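Local coordinates for protein PTHB1 (Homo sapiens, PDB 4YD8) that forms part of the BBSome, a coat complex thought to sort specific membrane proteins to the primary cilium and required for ciliogenesis, at residues 18-32 with 43-56. Numbering follows the deposited sequence.
Sequences LGDKEEFDQGCLCLA and KIIVGSFMGYLRIF
Arg54 grips the Glu22 carboxylate end-on, NH1 on one oxygen and NH2 on the other, in a buried salt bridge. Arg54 NH2 lies 2.7 Å from Glu22 OE2, on its syn side but tilted out of the carboxylate plane. Arg54 NH1 meets Glu22 OE1 from above that plane at 2.9 Å, in an almost straight bond (177°). Ser48 OG donates to Glu22 OE1 from the opposite face, at 2.7 Å. The carboxylate and guanidinium planes are tilted 39° apart. Arg54 runs extended from CG to NE (chi2 171°), which carries its guanidinium out to Glu22. Glu75 takes Arg54 NE, so the guanidinium serves two acids. Were Glu22 cut back to an alanine, Arg54 NH1 and NH2 would probably lose their carboxylate and Ser48 OG its acceptor.

Backbone bonds pair strand 29-32 antiparallel with strand 43-47. Cys30 and Ile45 exchange two bonds, as do Ala32 and Lys43. Beyond the strand, Phe49 N reaches Glu23 O at 3.1 Å.

Apolar contacts join the 18-28 loop to strands 43-47 and 52-56. Leu18 CD1 touches Val46 CG1, while Leu18 CD2 rests 3.5 Å from Phe56 CZ. The Phe24 side chain crosses that of Val46 nearly at right angles. Separately, Cys28 SG makes an oblique sulfur-aromatic contact with Phe49.

Strands 29-32 and 43-47 are the inner two of a four-stranded blade in the N-terminal seven-bladed beta-propeller. Three donors on the buried carboxylate probably keep it ionised and fix its rotation, tying the 18-28 loop to strand 52-56.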
loop_
_atom_site.group_PDB
_atom_site.type_symbol
_atom_site.label_atom_id
_atom_site.label_comp_id
_atom_site.label_asym_id
_atom_site.label_seq_id
_atom_site.Cartn_x
_atom_site.Cartn_y
_atom_site.Cartn_z
ATOM N N LEU A 18 -10.199 2.568 15.582
ATOM C CA LEU A 18 -9.611 3.883 15.341
ATOM C C LEU A 18 -10.636 5.011 15.384
ATOM O O LEU A 18 -11.435 5.165 14.462
ATOM C CB LEU A 18 -8.912 3.896 13.985
ATOM C CG LEU A 18 -7.790 2.877 13.827
ATOM C CD1 LEU A 18 -7.157 3.004 12.454
ATOM C CD2 LEU A 18 -6.763 3.099 14.908
ATOM N N GLY A 19 -10.605 5.795 16.454
ATOM C CA GLY A 19 -11.485 6.942 16.588
ATOM C C GLY A 19 -12.952 6.577 16.701
ATOM O O GLY A 19 -13.303 5.438 17.023
ATOM N N ASP A 20 -13.812 7.557 16.433
ATOM C CA ASP A 20 -15.250 7.374 16.561
ATOM C C ASP A 20 -15.945 7.553 15.223
ATOM O O ASP A 20 -16.094 8.676 14.738
ATOM C CB ASP A 20 -15.828 8.356 17.583
ATOM C CG ASP A 20 -17.158 7.894 18.139
ATOM O OD1 ASP A 20 -18.186 8.066 17.451
ATOM O OD2 ASP A 20 -17.172 7.353 19.265
ATOM N N LYS A 21 -16.370 6.435 14.643
ATOM C CA LYS A 21 -17.032 6.426 13.339
ATOM C C LYS A 21 -16.187 7.124 12.274
ATOM O O LYS A 21 -16.699 7.884 11.459
ATOM C CB LYS A 21 -18.417 7.075 13.425
ATOM C CG LYS A 21 -19.297 6.554 14.561
ATOM C CD LYS A 21 -19.191 5.040 14.721
ATOM C CE LYS A 21 -20.116 4.524 15.823
ATOM N NZ LYS A 21 -19.350 3.839 16.909
ATOM N N GLU A 22 -14.886 6.861 12.294
ATOM C CA GLU A 22 -14.005 7.321 11.234
ATOM C C GLU A 22 -14.098 6.368 10.042
ATOM O O GLU A 22 -14.540 5.233 10.179
ATOM C CB GLU A 22 -12.560 7.441 11.748
ATOM C CG GLU A 22 -12.439 8.444 12.906
ATOM C CD GLU A 22 -11.005 8.778 13.284
ATOM O OE1 GLU A 22 -10.094 8.591 12.451
ATOM O OE2 GLU A 22 -10.796 9.261 14.415
ATOM N N GLU A 23 -13.692 6.848 8.873
ATOM C CA GLU A 23 -13.753 6.098 7.623
ATOM C C GLU A 23 -12.367 6.028 6.995
ATOM O O GLU A 23 -11.539 6.939 7.132
ATOM C CB GLU A 23 -14.762 6.728 6.640
ATOM C CG GLU A 23 -16.165 6.879 7.209
ATOM C CD GLU A 23 -17.064 7.782 6.373
ATOM O OE1 GLU A 23 -16.576 8.402 5.403
ATOM O OE2 GLU A 23 -18.267 7.865 6.691
ATOM N N PHE A 24 -12.113 4.912 6.325
ATOM C CA PHE A 24 -10.807 4.590 5.775
ATOM C C PHE A 24 -10.992 3.899 4.441
ATOM O O PHE A 24 -12.058 3.354 4.174
ATOM C CB PHE A 24 -10.041 3.658 6.718
ATOM C CG PHE A 24 -9.913 4.184 8.116
ATOM C CD1 PHE A 24 -10.972 4.085 9.015
ATOM C CD2 PHE A 24 -8.733 4.750 8.541
ATOM C CE1 PHE A 24 -10.850 4.582 10.297
ATOM C CE2 PHE A 24 -8.606 5.235 9.825
ATOM C CZ PHE A 24 -9.671 5.156 10.698
ATOM N N ASP A 25 -9.970 3.898 3.599
ATOM C CA ASP A 25 -10.039 3.097 2.378
ATOM C C ASP A 25 -8.662 2.533 2.076
ATOM O O ASP A 25 -7.734 2.694 2.873
ATOM C CB ASP A 25 -10.553 3.927 1.197
ATOM C CG ASP A 25 -11.309 3.094 0.168
ATOM O OD1 ASP A 25 -11.108 1.858 0.099
ATOM O OD2 ASP A 25 -12.111 3.689 -0.583
ATOM N N GLN A 26 -8.542 1.862 0.938
ATOM C CA GLN A 26 -7.256 1.348 0.512
ATOM C C GLN A 26 -6.354 2.571 0.345
ATOM O O GLN A 26 -6.804 3.630 -0.093
ATOM C CB GLN A 26 -7.381 0.534 -0.786
ATOM C CG GLN A 26 -7.235 1.312 -2.081
ATOM C CD GLN A 26 -7.556 0.462 -3.323
ATOM O OE1 GLN A 26 -8.573 -0.231 -3.373
ATOM N NE2 GLN A 26 -6.678 0.510 -4.316
ATOM N N GLY A 27 -5.097 2.444 0.725
ATOM C CA GLY A 27 -4.235 3.612 0.750
ATOM C C GLY A 27 -3.957 4.118 2.157
ATOM O O GLY A 27 -2.906 4.705 2.404
ATOM N N CYS A 28 -4.891 3.886 3.080
ATOM C CA CYS A 28 -4.818 4.471 4.420
ATOM C C CYS A 28 -3.935 3.674 5.381
ATOM O O CYS A 28 -3.692 4.127 6.484
ATOM C CB CYS A 28 -6.218 4.580 5.033
ATOM S SG CYS A 28 -7.224 5.899 4.292
ATOM N N LEU A 29 -3.511 2.482 4.969
ATOM C CA LEU A 29 -2.724 1.586 5.839
ATOM C C LEU A 29 -1.297 1.396 5.315
ATOM O O LEU A 29 -1.100 1.040 4.144
ATOM C CB LEU A 29 -3.423 0.223 5.944
ATOM C CG LEU A 29 -2.641 -0.854 6.707
ATOM C CD1 LEU A 29 -2.464 -0.448 8.173
ATOM C CD2 LEU A 29 -3.344 -2.210 6.573
ATOM N N CYS A 30 -0.308 1.619 6.172
ATOM C CA CYS A 30 1.068 1.405 5.791
ATOM C C CYS A 30 1.803 0.677 6.913
ATOM O O CYS A 30 1.595 0.966 8.089
ATOM C CB CYS A 30 1.740 2.747 5.467
ATOM S SG CYS A 30 3.425 2.596 4.878
ATOM N N LEU A 31 2.610 -0.298 6.526
ATOM C CA LEU A 31 3.444 -1.049 7.466
ATOM C C LEU A 31 4.911 -0.815 7.132
ATOM O O LEU A 31 5.384 -1.267 6.090
ATOM C CB LEU A 31 3.133 -2.546 7.391
ATOM C CG LEU A 31 2.349 -3.289 8.471
ATOM C CD1 LEU A 31 2.275 -4.781 8.115
ATOM C CD2 LEU A 31 2.974 -3.102 9.865
ATOM N N ALA A 32 5.640 -0.127 8.006
ATOM C CA ALA A 32 7.024 0.205 7.674
ATOM C C ALA A 32 7.835 0.591 8.894
ATOM O O ALA A 32 7.279 0.952 9.934
ATOM C CB ALA A 32 7.059 1.374 6.651
ATOM N N LYS A 43 6.172 -0.540 12.007
ATOM C CA LYS A 43 5.121 0.087 12.798
ATOM C C LYS A 43 3.897 0.174 11.906
ATOM O O LYS A 43 4.032 0.167 10.688
ATOM C CB LYS A 43 5.519 1.478 13.288
ATOM C CG LYS A 43 6.521 1.449 14.434
ATOM C CD LYS A 43 7.916 1.170 13.931
ATOM C CE LYS A 43 8.843 0.778 15.072
ATOM N NZ LYS A 43 10.145 0.363 14.506
ATOM N N ILE A 44 2.714 0.242 12.508
ATOM C CA ILE A 44 1.485 0.404 11.736
ATOM C C ILE A 44 1.202 1.896 11.628
ATOM O O ILE A 44 1.113 2.588 12.651
ATOM C CB ILE A 44 0.290 -0.292 12.392
ATOM C CG1 ILE A 44 0.577 -1.776 12.634
ATOM C CG2 ILE A 44 -0.969 -0.142 11.551
ATOM C CD1 ILE A 44 -0.480 -2.415 13.497
ATOM N N ILE A 45 1.085 2.393 10.400
ATOM C CA ILE A 45 0.713 3.786 10.186
ATOM C C ILE A 45 -0.643 3.819 9.515
ATOM O O ILE A 45 -0.832 3.178 8.481
ATOM C CB ILE A 45 1.720 4.554 9.292
ATOM C CG1 ILE A 45 3.138 4.454 9.865
ATOM C CG2 ILE A 45 1.263 6.024 9.127
ATOM C CD1 ILE A 45 4.015 3.481 9.151
ATOM N N VAL A 46 -1.588 4.541 10.113
ATOM C CA VAL A 46 -2.916 4.658 9.529
ATOM C C VAL A 46 -3.373 6.109 9.495
ATOM O O VAL A 46 -3.330 6.802 10.518
ATOM C CB VAL A 46 -3.980 3.831 10.303
ATOM C CG1 VAL A 46 -5.346 3.956 9.612
ATOM C CG2 VAL A 46 -3.591 2.364 10.370
ATOM N N GLY A 47 -3.806 6.567 8.319
ATOM C CA GLY A 47 -4.414 7.886 8.207
ATOM C C GLY A 47 -5.905 7.731 7.961
ATOM O O GLY A 47 -6.330 6.742 7.367
ATOM N N SER A 48 -6.714 8.672 8.441
ATOM C CA SER A 48 -8.154 8.567 8.226
ATOM C C SER A 48 -8.703 9.747 7.428
ATOM O O SER A 48 -8.068 10.802 7.335
ATOM C CB SER A 48 -8.903 8.445 9.561
ATOM O OG SER A 48 -9.149 9.689 10.176
ATOM N N PHE A 49 -9.888 9.564 6.858
ATOM C CA PHE A 49 -10.515 10.647 6.098
ATOM C C PHE A 49 -11.016 11.726 7.079
ATOM O O PHE A 49 -11.474 12.775 6.656
ATOM C CB PHE A 49 -11.681 10.142 5.246
ATOM C CG PHE A 49 -11.314 9.131 4.201
ATOM C CD1 PHE A 49 -10.003 8.952 3.800
ATOM C CD2 PHE A 49 -12.311 8.350 3.616
ATOM C CE1 PHE A 49 -9.686 8.023 2.830
ATOM C CE2 PHE A 49 -12.006 7.422 2.652
ATOM C CZ PHE A 49 -10.694 7.257 2.256
HETATM N N MSE A 50 -10.956 11.454 8.369
HETATM C CA MSE A 50 -11.266 12.414 9.384
HETATM C C MSE A 50 -10.041 13.199 9.817
HETATM O O MSE A 50 -10.111 13.982 10.735
HETATM C CB MSE A 50 -11.893 11.744 10.570
HETATM C CG MSE A 50 -13.387 11.410 10.454
HETATM SE SE MSE A 50 -13.952 10.576 8.788
HETATM C CE MSE A 50 -15.903 10.471 9.047
ATOM N N GLY A 51 -8.912 12.994 9.174
ATOM C CA GLY A 51 -7.757 13.870 9.331
ATOM C C GLY A 51 -6.730 13.421 10.355
ATOM O O GLY A 51 -5.691 14.056 10.500
ATOM N N TYR A 52 -7.007 12.329 11.062
ATOM C CA TYR A 52 -6.051 11.792 12.044
ATOM C C TYR A 52 -4.986 10.873 11.448
ATOM O O TYR A 52 -5.281 10.011 10.631
ATOM C CB TYR A 52 -6.792 11.022 13.148
ATOM C CG TYR A 52 -7.549 11.934 14.080
ATOM C CD1 TYR A 52 -6.917 12.526 15.167
ATOM C CD2 TYR A 52 -8.894 12.220 13.862
ATOM C CE1 TYR A 52 -7.607 13.383 16.019
ATOM C CE2 TYR A 52 -9.590 13.071 14.705
ATOM C CZ TYR A 52 -8.940 13.649 15.780
ATOM O OH TYR A 52 -9.632 14.486 16.622
ATOM N N LEU A 53 -3.747 11.061 11.893
ATOM C CA LEU A 53 -2.644 10.164 11.575
ATOM C C LEU A 53 -2.249 9.437 12.858
ATOM O O LEU A 53 -1.996 10.080 13.880
ATOM C CB LEU A 53 -1.452 10.949 10.992
ATOM C CG LEU A 53 -0.258 10.218 10.341
ATOM C CD1 LEU A 53 0.600 9.437 11.340
ATOM C CD2 LEU A 53 -0.716 9.291 9.237
ATOM N N ARG A 54 -2.201 8.110 12.809
ATOM C CA ARG A 54 -1.852 7.317 13.990
ATOM C C ARG A 54 -0.719 6.343 13.670
ATOM O O ARG A 54 -0.678 5.771 12.591
ATOM C CB ARG A 54 -3.084 6.548 14.512
ATOM C CG ARG A 54 -4.214 7.472 14.984
ATOM C CD ARG A 54 -5.508 6.712 15.302
ATOM N NE ARG A 54 -6.545 7.607 15.819
ATOM C CZ ARG A 54 -7.599 8.027 15.120
ATOM N NH1 ARG A 54 -7.762 7.653 13.857
ATOM N NH2 ARG A 54 -8.493 8.833 15.679
ATOM N N ILE A 55 0.188 6.155 14.621
ATOM C CA ILE A 55 1.269 5.190 14.471
ATOM C C ILE A 55 1.271 4.245 15.674
ATOM O O ILE A 55 1.271 4.702 16.821
ATOM C CB ILE A 55 2.646 5.877 14.371
ATOM C CG1 ILE A 55 2.662 6.910 13.229
ATOM C CG2 ILE A 55 3.755 4.828 14.179
ATOM C CD1 ILE A 55 4.016 7.653 13.118
ATOM N N PHE A 56 1.253 2.945 15.407
ATOM C CA PHE A 56 1.205 1.924 16.464
ATOM C C PHE A 56 2.408 0.997 16.428
ATOM O O PHE A 56 2.932 0.668 15.364
ATOM C CB PHE A 56 -0.046 1.029 16.359
ATOM C CG PHE A 56 -1.354 1.755 16.500
ATOM C CD1 PHE A 56 -1.971 2.318 15.393
ATOM C CD2 PHE A 56 -1.981 1.852 17.744
ATOM C CE1 PHE A 56 -3.186 2.974 15.518
ATOM C CE2 PHE A 56 -3.198 2.506 17.876
ATOM C CZ PHE A 56 -3.799 3.076 16.753
#